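Local coordinates for protein NAD-dependent epimerase/dehydratase (Methanobrevibacter ruminantium, PDB 6DNT) that binds NAD and UDP-N-acetylmuramic acid and probably interconverts UDP-N-acetylglucosamine and its C4 epimer, as a UDP-N-acetylglucosamine 4-epimerase of the NAD-dependent epimerase/dehydratase family, at residues A[185-188]-A[189-192]; A[211-214]-A[215-218]; A[325-328]-A[329-332]. One frame throughout, in Å; residues are numbered along the deposited sequence. Where two conformers were deposited one is given.

Each of the three contacts is local, made within one run of eight residues. Contact 1 is the buried one: a piece of helix 176-195 with six of its eight residues buried, where backbone bonds dominate and the second subunit lies close. Contacts 2 and 3 are at the surface. Residues 211-218 form a loop between strand 199-208 and helix 221-230, pinned by a carboxylate and a serine hydroxyl, whereas 325-332 start helix 328-341 with a salt bridge outside and a phenylalanine-leucine pair inside. Contacts 2 and 3 have nearest atoms about 8 Å apart, and helix 328-341 also touches the 211-214 segment. Contact 1 lies across the chain's centre from both.

Contact 1 (A[185-188]-A[189-192]); sequences ELYL and KSFH
Lys-189, Leu-188 and Tyr-187 bury the most surface where the two halves of the helical run 185-192 meet, and backbone bonds one turn apart join those halves. Lys-189 N reaches Glu-185 O at 3.0 Å with an N-H...O angle of 167°, and the next three amides repeat the i to i+4 pattern, Ser-190 N to Leu-186 O, Phe-191 N to Tyr-187 O and His-192 N to Leu-188 O.

Tyr-187 O is gripped twice. Phe-191 N approaches it almost head-on at 2.8 Å, while Ser-190 OG donates at 2.8 Å to the same Tyr-187 O from a more lateral position, the C=O...OG angle being 117°. This second bond depends on the serine torsion: with chi1 at 78°, OG sits between the backbone N and the carbonyl carbon and folds back on the preceding turn. The same OG lies near the plane of the Tyr-187 ring, 3.9 Å from Tyr-187 CD1. Tyr-187 and Phe-191 run side by side, with Tyr-187 CD1 and Phe-191 CE1 4.1 Å apart. Lys-189 follows another course: its CB lies 3.6 Å from Leu-186 O; beyond it CG is anti to the backbone N and the bend at chi2 carries NZ off to a salt bridge with Glu-193.

Leu-188 touches the following residues chiefly through its backbone and CB; its branched end turns away to Phe-137 and Tyr-199. The Tyr-187 hydroxyl bonds to Asn-126 and Gln-180 of the second subunit, so this face of the helix belongs to the dimer interface. Helix 176-195 packs against both helix 122-142, where Tyr-187 and Phe-191 meet Leu-134, and strand 199-208, where Leu-188 and Lys-189 lie on Tyr-199.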
loop_
_atom_site.group_PDB
_atom_site.type_symbol
_atom_site.label_atom_id
_atom_site.label_comp_id
_atom_site.label_asym_id
_atom_site.label_seq_id
_atom_site.Cartn_x
_atom_site.Cartn_y
_atom_site.Cartn_z
ATOM N N GLU A 185 3.861 2.032 4.933
ATOM C CA GLU A 185 4.691 1.012 5.580
ATOM C C GLU A 185 5.374 0.128 4.521
ATOM O O GLU A 185 6.553 -0.245 4.652
ATOM C CB GLU A 185 3.862 0.110 6.487
ATOM C CG GLU A 185 3.341 0.768 7.757
ATOM C CD GLU A 185 2.717 -0.249 8.705
ATOM O OE1 GLU A 185 3.004 -1.471 8.552
ATOM O OE2 GLU A 185 1.949 0.147 9.612
ATOM N N LEU A 186 4.612 -0.231 3.490
ATOM C CA LEU A 186 5.136 -1.071 2.410
ATOM C C LEU A 186 6.195 -0.335 1.613
ATOM O O LEU A 186 7.196 -0.922 1.229
ATOM C CB LEU A 186 4.010 -1.523 1.472
ATOM C CG LEU A 186 2.998 -2.454 2.139
ATOM C CD1 LEU A 186 1.746 -2.587 1.287
ATOM C CD2 LEU A 186 3.616 -3.798 2.456
ATOM N N TYR A 187 5.976 0.942 1.345
ATOM C CA TYR A 187 7.019 1.715 0.673
ATOM C C TYR A 187 8.296 1.750 1.506
ATOM O O TYR A 187 9.404 1.612 0.949
ATOM C CB TYR A 187 6.563 3.125 0.351
ATOM C CG TYR A 187 6.030 3.337 -1.038
ATOM C CD1 TYR A 187 6.717 2.870 -2.166
ATOM C CD2 TYR A 187 4.876 4.076 -1.240
ATOM C CE1 TYR A 187 6.247 3.115 -3.439
ATOM C CE2 TYR A 187 4.401 4.336 -2.514
ATOM C CZ TYR A 187 5.100 3.843 -3.614
ATOM O OH TYR A 187 4.693 4.112 -4.887
ATOM N N LEU A 188 8.167 1.932 2.824
ATOM C CA LEU A 188 9.363 1.980 3.676
ATOM C C LEU A 188 10.132 0.665 3.615
ATOM O O LEU A 188 11.356 0.670 3.473
ATOM C CB LEU A 188 9.016 2.355 5.113
ATOM C CG LEU A 188 8.672 3.833 5.286
ATOM C CD1 LEU A 188 7.981 4.085 6.625
ATOM C CD2 LEU A 188 9.894 4.726 5.141
ATOM N N LYS A 189 9.417 -0.449 3.689
ATOM C CA LYS A 189 10.051 -1.764 3.526
ATOM C C LYS A 189 10.798 -1.823 2.186
ATOM O O LYS A 189 11.985 -2.198 2.138
ATOM C CB LYS A 189 9.009 -2.885 3.664
ATOM C CG LYS A 189 9.495 -4.281 3.299
ATOM C CD LYS A 189 10.701 -4.722 4.119
ATOM C CE LYS A 189 11.138 -6.120 3.691
ATOM N NZ LYS A 189 12.195 -6.628 4.599
ATOM N N SER A 190 10.143 -1.408 1.108
ATOM C CA SER A 190 10.763 -1.470 -0.207
ATOM C C SER A 190 11.966 -0.534 -0.333
ATOM O O SER A 190 12.919 -0.842 -1.061
ATOM C CB SER A 190 9.747 -1.196 -1.315
ATOM O OG SER A 190 9.441 0.179 -1.473
ATOM N N PHE A 191 11.919 0.607 0.346
ATOM C CA PHE A 191 13.042 1.556 0.330
ATOM C C PHE A 191 14.226 1.040 1.157
ATOM O O PHE A 191 15.375 1.325 0.819
ATOM C CB PHE A 191 12.593 2.951 0.784
ATOM C CG PHE A 191 12.054 3.813 -0.324
ATOM C CD1 PHE A 191 11.127 3.319 -1.230
ATOM C CD2 PHE A 191 12.471 5.132 -0.458
ATOM C CE1 PHE A 191 10.633 4.121 -2.252
ATOM C CE2 PHE A 191 11.993 5.931 -1.486
ATOM C CZ PHE A 191 11.064 5.423 -2.380
ATOM N N HIS A 192 13.945 0.292 2.225
ATOM C CA HIS A 192 15.003 -0.376 2.975
ATOM C C HIS A 192 15.716 -1.387 2.080
ATOM O O HIS A 192 16.946 -1.400 1.997
ATOM C CB HIS A 192 14.458 -1.029 4.237
ATOM C CG HIS A 192 15.507 -1.733 5.036
ATOM N ND1 HIS A 192 16.393 -1.067 5.850
ATOM C CD2 HIS A 192 15.817 -3.045 5.135
ATOM C CE1 HIS A 192 17.210 -1.937 6.415
ATOM N NE2 HIS A 192 16.881 -3.145 5.999
#

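Contact 2 (A[211-214]-A[215-218]); sequences RQDE and NSPY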
loop_
_atom_site.group_PDB
_atom_site.type_symbol
_atom_site.label_atom_id
_atom_site.label_comp_id
_atom_site.label_asym_id
_atom_site.label_seq_id
_atom_site.Cartn_x
_atom_site.Cartn_y
_atom_site.Cartn_z
ATOM N N ARG A 211 -3.672 19.298 23.464
ATOM C CA ARG A 211 -3.631 19.810 22.090
ATOM C C ARG A 211 -4.387 18.955 21.084
ATOM O O ARG A 211 -4.381 19.269 19.905
ATOM C CB ARG A 211 -2.193 20.037 21.601
ATOM C CG ARG A 211 -1.333 20.821 22.578
ATOM C CD ARG A 211 0.119 20.741 22.193
ATOM N NE ARG A 211 0.957 21.315 23.230
ATOM C CZ ARG A 211 2.269 21.156 23.302
ATOM N NH1 ARG A 211 2.917 20.439 22.386
ATOM N NH2 ARG A 211 2.946 21.740 24.288
ATOM N N GLN A 212 -5.059 17.898 21.539
ATOM C CA GLN A 212 -5.883 17.097 20.641
ATOM C C GLN A 212 -7.142 17.856 20.267
ATOM O O GLN A 212 -7.733 18.535 21.110
ATOM C CB GLN A 212 -6.236 15.782 21.304
ATOM C CG GLN A 212 -6.874 14.772 20.375
ATOM C CD GLN A 212 -6.947 13.398 20.997
ATOM O OE1 GLN A 212 -7.005 13.254 22.223
ATOM N NE2 GLN A 212 -6.890 12.374 20.165
ATOM N N ASP A 213 -7.562 17.736 19.018
ATOM C CA ASP A 213 -8.744 18.447 18.536
ATOM C C ASP A 213 -10.020 17.921 19.175
ATOM O O ASP A 213 -10.179 16.723 19.291
ATOM C CB ASP A 213 -8.873 18.316 17.023
ATOM C CG ASP A 213 -10.151 18.914 16.517
ATOM O OD1 ASP A 213 -10.353 20.133 16.735
ATOM O OD2 ASP A 213 -10.987 18.165 15.968
ATOM N N GLU A 214 -10.896 18.833 19.593
ATOM C CA GLU A 214 -12.224 18.484 20.101
ATOM C C GLU A 214 -13.360 18.983 19.201
ATOM O O GLU A 214 -14.503 18.585 19.398
ATOM C CB GLU A 214 -12.415 19.008 21.540
ATOM C CG GLU A 214 -12.854 20.468 21.692
ATOM C CD GLU A 214 -11.722 21.460 21.577
ATOM O OE1 GLU A 214 -10.877 21.317 20.669
ATOM O OE2 GLU A 214 -11.682 22.402 22.401
ATOM N N ASN A 215 -13.051 19.832 18.225
ATOM C CA ASN A 215 -14.071 20.553 17.451
ATOM C C ASN A 215 -14.620 19.844 16.225
ATOM O O ASN A 215 -15.758 20.099 15.834
ATOM C CB ASN A 215 -13.533 21.924 17.043
ATOM C CG ASN A 215 -13.310 22.824 18.234
ATOM O OD1 ASN A 215 -14.100 22.815 19.185
ATOM N ND2 ASN A 215 -12.234 23.602 18.199
ATOM N N SER A 216 -13.825 18.979 15.608
ATOM C CA SER A 216 -14.272 18.258 14.429
ATOM C C SER A 216 -15.460 17.374 14.805
ATOM O O SER A 216 -15.494 16.837 15.915
ATOM C CB SER A 216 -13.136 17.393 13.852
ATOM O OG SER A 216 -13.609 16.483 12.865
ATOM N N PRO A 217 -16.423 17.192 13.874
ATOM C CA PRO A 217 -17.457 16.155 14.058
ATOM C C PRO A 217 -16.892 14.758 14.371
ATOM O O PRO A 217 -17.532 13.989 15.083
ATOM C CB PRO A 217 -18.179 16.113 12.702
ATOM C CG PRO A 217 -17.812 17.353 11.998
ATOM C CD PRO A 217 -16.504 17.834 12.547
ATOM N N TYR A 218 -15.703 14.503 13.803
ATOM C CA TYR A 218 -14.929 13.278 13.946
ATOM C C TYR A 218 -14.038 13.176 15.208
ATOM O O TYR A 218 -13.377 12.150 15.405
ATOM C CB TYR A 218 -13.978 13.149 12.743
ATOM C CG TYR A 218 -14.553 13.287 11.330
ATOM C CD1 TYR A 218 -15.806 12.796 10.997
ATOM C CD2 TYR A 218 -13.782 13.844 10.311
ATOM C CE1 TYR A 218 -16.297 12.901 9.696
ATOM C CE2 TYR A 218 -14.257 13.947 9.014
ATOM C CZ TYR A 218 -15.510 13.473 8.706
ATOM O OH TYR A 218 -15.971 13.577 7.403
HETATM O O HOH W 1 -16.876 17.449 18.257
#
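Between Asp-213 and Ser-216 the backbone turns without regular helix or strand, Glu-214 and Asn-215 carrying the bend that brings two successive amides round to the Asp-213 carboxylate. Each oxygen takes one of them. Ser-216 N donates to the syn lone pair of Asp-213 OD2 at 3.0 Å, whereas Asn-215 N meets Asp-213 OD1 at 3.1 Å from above the carboxylate plane. With chi1 at 174° Asp-213 CG lies opposite its own backbone N and beside the carbonyl carbon, which directs the carboxylate to the amides ahead, and Asp-213 OD2 also lies 3.1 Å from Ser-216 CB. On the next residue the Glu-214 carboxylate stacks on the Asn-215 amide, the planes 13° apart and Glu-214 OE1 3.6 Å from Asn-215 ND2. A water donates to both Glu-214 O and Ser-216 O, bridging the two carbonyls. Farther on, Ser-216 OG accepts from Tyr-218 N at 3.0 Å, which closes an ST turn. Asp-213 OD1 taking the amide two residues on meets the definition of an Asx turn, and OD2 takes the amide three residues on as well. This loop, an Asx turn followed by an ST turn, carries Gln-212 and Tyr-218, both of which touch the bound UDP-N-acetylmuramic acid.

Contact 3 (A[325-328]-A[329-332]); sequences EDKF and EEQL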
loop_
_atom_site.group_PDB
_atom_site.type_symbol
_atom_site.label_atom_id
_atom_site.label_comp_id
_atom_site.label_asym_id
_atom_site.label_seq_id
_atom_site.Cartn_x
_atom_site.Cartn_y
_atom_site.Cartn_z
ATOM N N GLU A 325 2.600 2.232 33.242
ATOM C CA GLU A 325 1.405 1.370 33.204
ATOM C C GLU A 325 0.307 1.748 34.214
ATOM O O GLU A 325 -0.790 1.186 34.134
ATOM C CB GLU A 325 1.795 -0.123 33.320
ATOM C CG GLU A 325 2.419 -0.730 32.044
ATOM C CD GLU A 325 1.436 -0.961 30.878
ATOM O OE1 GLU A 325 1.894 -1.241 29.741
ATOM O OE2 GLU A 325 0.205 -0.871 31.079
ATOM N N ASP A 326 0.564 2.707 35.112
ATOM C CA ASP A 326 -0.441 3.129 36.108
ATOM C C ASP A 326 -0.474 4.655 36.294
ATOM O O ASP A 326 -0.442 5.169 37.420
ATOM C CB ASP A 326 -0.179 2.404 37.445
ATOM C CG ASP A 326 -1.415 2.340 38.350
ATOM O OD1 ASP A 326 -2.568 2.347 37.850
ATOM O OD2 ASP A 326 -1.225 2.261 39.584
ATOM N N LYS A 327 -0.561 5.382 35.178
ATOM C CA LYS A 327 -0.574 6.846 35.197
ATOM C C LYS A 327 -1.762 7.457 34.448
ATOM O O LYS A 327 -1.755 8.642 34.149
ATOM C CB LYS A 327 0.743 7.380 34.618
ATOM C CG LYS A 327 1.960 7.130 35.490
ATOM C CD LYS A 327 2.015 8.091 36.665
ATOM C CE LYS A 327 3.319 7.971 37.436
ATOM N NZ LYS A 327 3.660 9.249 38.118
ATOM N N PHE A 328 -2.806 6.677 34.192
ATOM C CA PHE A 328 -3.929 7.172 33.375
ATOM C C PHE A 328 -4.627 8.382 33.980
ATOM O O PHE A 328 -4.874 9.366 33.293
ATOM C CB PHE A 328 -4.932 6.050 33.108
ATOM C CG PHE A 328 -5.998 6.407 32.108
ATOM C CD1 PHE A 328 -5.653 6.844 30.834
ATOM C CD2 PHE A 328 -7.349 6.290 32.426
ATOM C CE1 PHE A 328 -6.624 7.168 29.904
ATOM C CE2 PHE A 328 -8.326 6.600 31.488
ATOM C CZ PHE A 328 -7.959 7.040 30.222
ATOM N N GLU A 329 -4.927 8.325 35.275
ATOM C CA GLU A 329 -5.585 9.449 35.927
ATOM C C GLU A 329 -4.717 10.710 35.881
ATOM O O GLU A 329 -5.223 11.792 35.589
ATOM C CB GLU A 329 -5.977 9.093 37.371
ATOM C CG GLU A 329 -6.861 10.131 38.050
ATOM C CD GLU A 329 -7.038 9.868 39.538
ATOM O OE1 GLU A 329 -7.265 8.696 39.912
ATOM O OE2 GLU A 329 -6.945 10.833 40.331
ATOM N N GLU A 330 -3.421 10.567 36.150
ATOM C CA GLU A 330 -2.493 11.701 36.091
ATOM C C GLU A 330 -2.466 12.318 34.691
ATOM O O GLU A 330 -2.513 13.539 34.541
ATOM C CB GLU A 330 -1.082 11.277 36.520
ATOM C CG GLU A 330 -0.125 12.448 36.708
ATOM C CD GLU A 330 1.141 12.119 37.493
ATOM O OE1 GLU A 330 1.319 10.970 37.951
ATOM O OE2 GLU A 330 1.974 13.035 37.659
ATOM N N GLN A 331 -2.429 11.459 33.674
ATOM C CA GLN A 331 -2.442 11.916 32.277
ATOM C C GLN A 331 -3.750 12.601 31.899
ATOM O O GLN A 331 -3.753 13.640 31.225
ATOM C CB GLN A 331 -2.171 10.748 31.333
ATOM C CG GLN A 331 -0.761 10.188 31.487
ATOM C CD GLN A 331 -0.601 8.794 30.938
ATOM O OE1 GLN A 331 -1.557 8.186 30.465
ATOM N NE2 GLN A 331 0.618 8.275 30.999
ATOM N N LEU A 332 -4.859 12.033 32.362
ATOM C CA LEU A 332 -6.156 12.677 32.171
ATOM C C LEU A 332 -6.236 14.026 32.889
ATOM O O LEU A 332 -6.769 14.978 32.346
ATOM C CB LEU A 332 -7.310 11.769 32.627
ATOM C CG LEU A 332 -7.686 10.604 31.729
ATOM C CD1 LEU A 332 -8.781 9.810 32.423
ATOM C CD2 LEU A 332 -8.150 11.091 30.361
#
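Lys-327 and Glu-330 are joined by a salt bridge, Lys-327 NZ to Glu-330 OE1 at 2.9 Å, the two chains running side by side. OE1 is met on its syn side, 29° out of the carboxylate plane, and Lys-327 reaches it because its chain bends at chi2 (-77°). Two carbonyls of the first turn are satisfied by the backbone: Lys-327 O, at the N-cap position, accepts from Gln-331 N at 2.9 Å, and Phe-328 O accepts from Leu-332 N at 2.8 Å. Gln-331 also lays its side chain along the cap residue, its CG 3.2 Å from Lys-327 O and its NE2 3.7 Å from Lys-327 CB, while OE1 faces the edge of the Phe-328 ring. An alanine here is likely to leave the Lys-327 carbonyl and the edge of the Phe-328 ring without this cover, although the backbone bond would remain. The apolar side is carried by Leu-332 CD1, which sits over one face of the Phe-328 ring, 3.8 Å from the centroid and 28° off the normal, a CH-pi contact. Phe-208, Leu-282 and Ile-285 extend this packing to strand 199-208 and helix 279-289. Glu-329 pairs instead with Arg-333. The start of helix 328-341 is therefore amphipathic: ion pairs stand on the solvent side, and contacts of ring and methyl dock the helix on the fold.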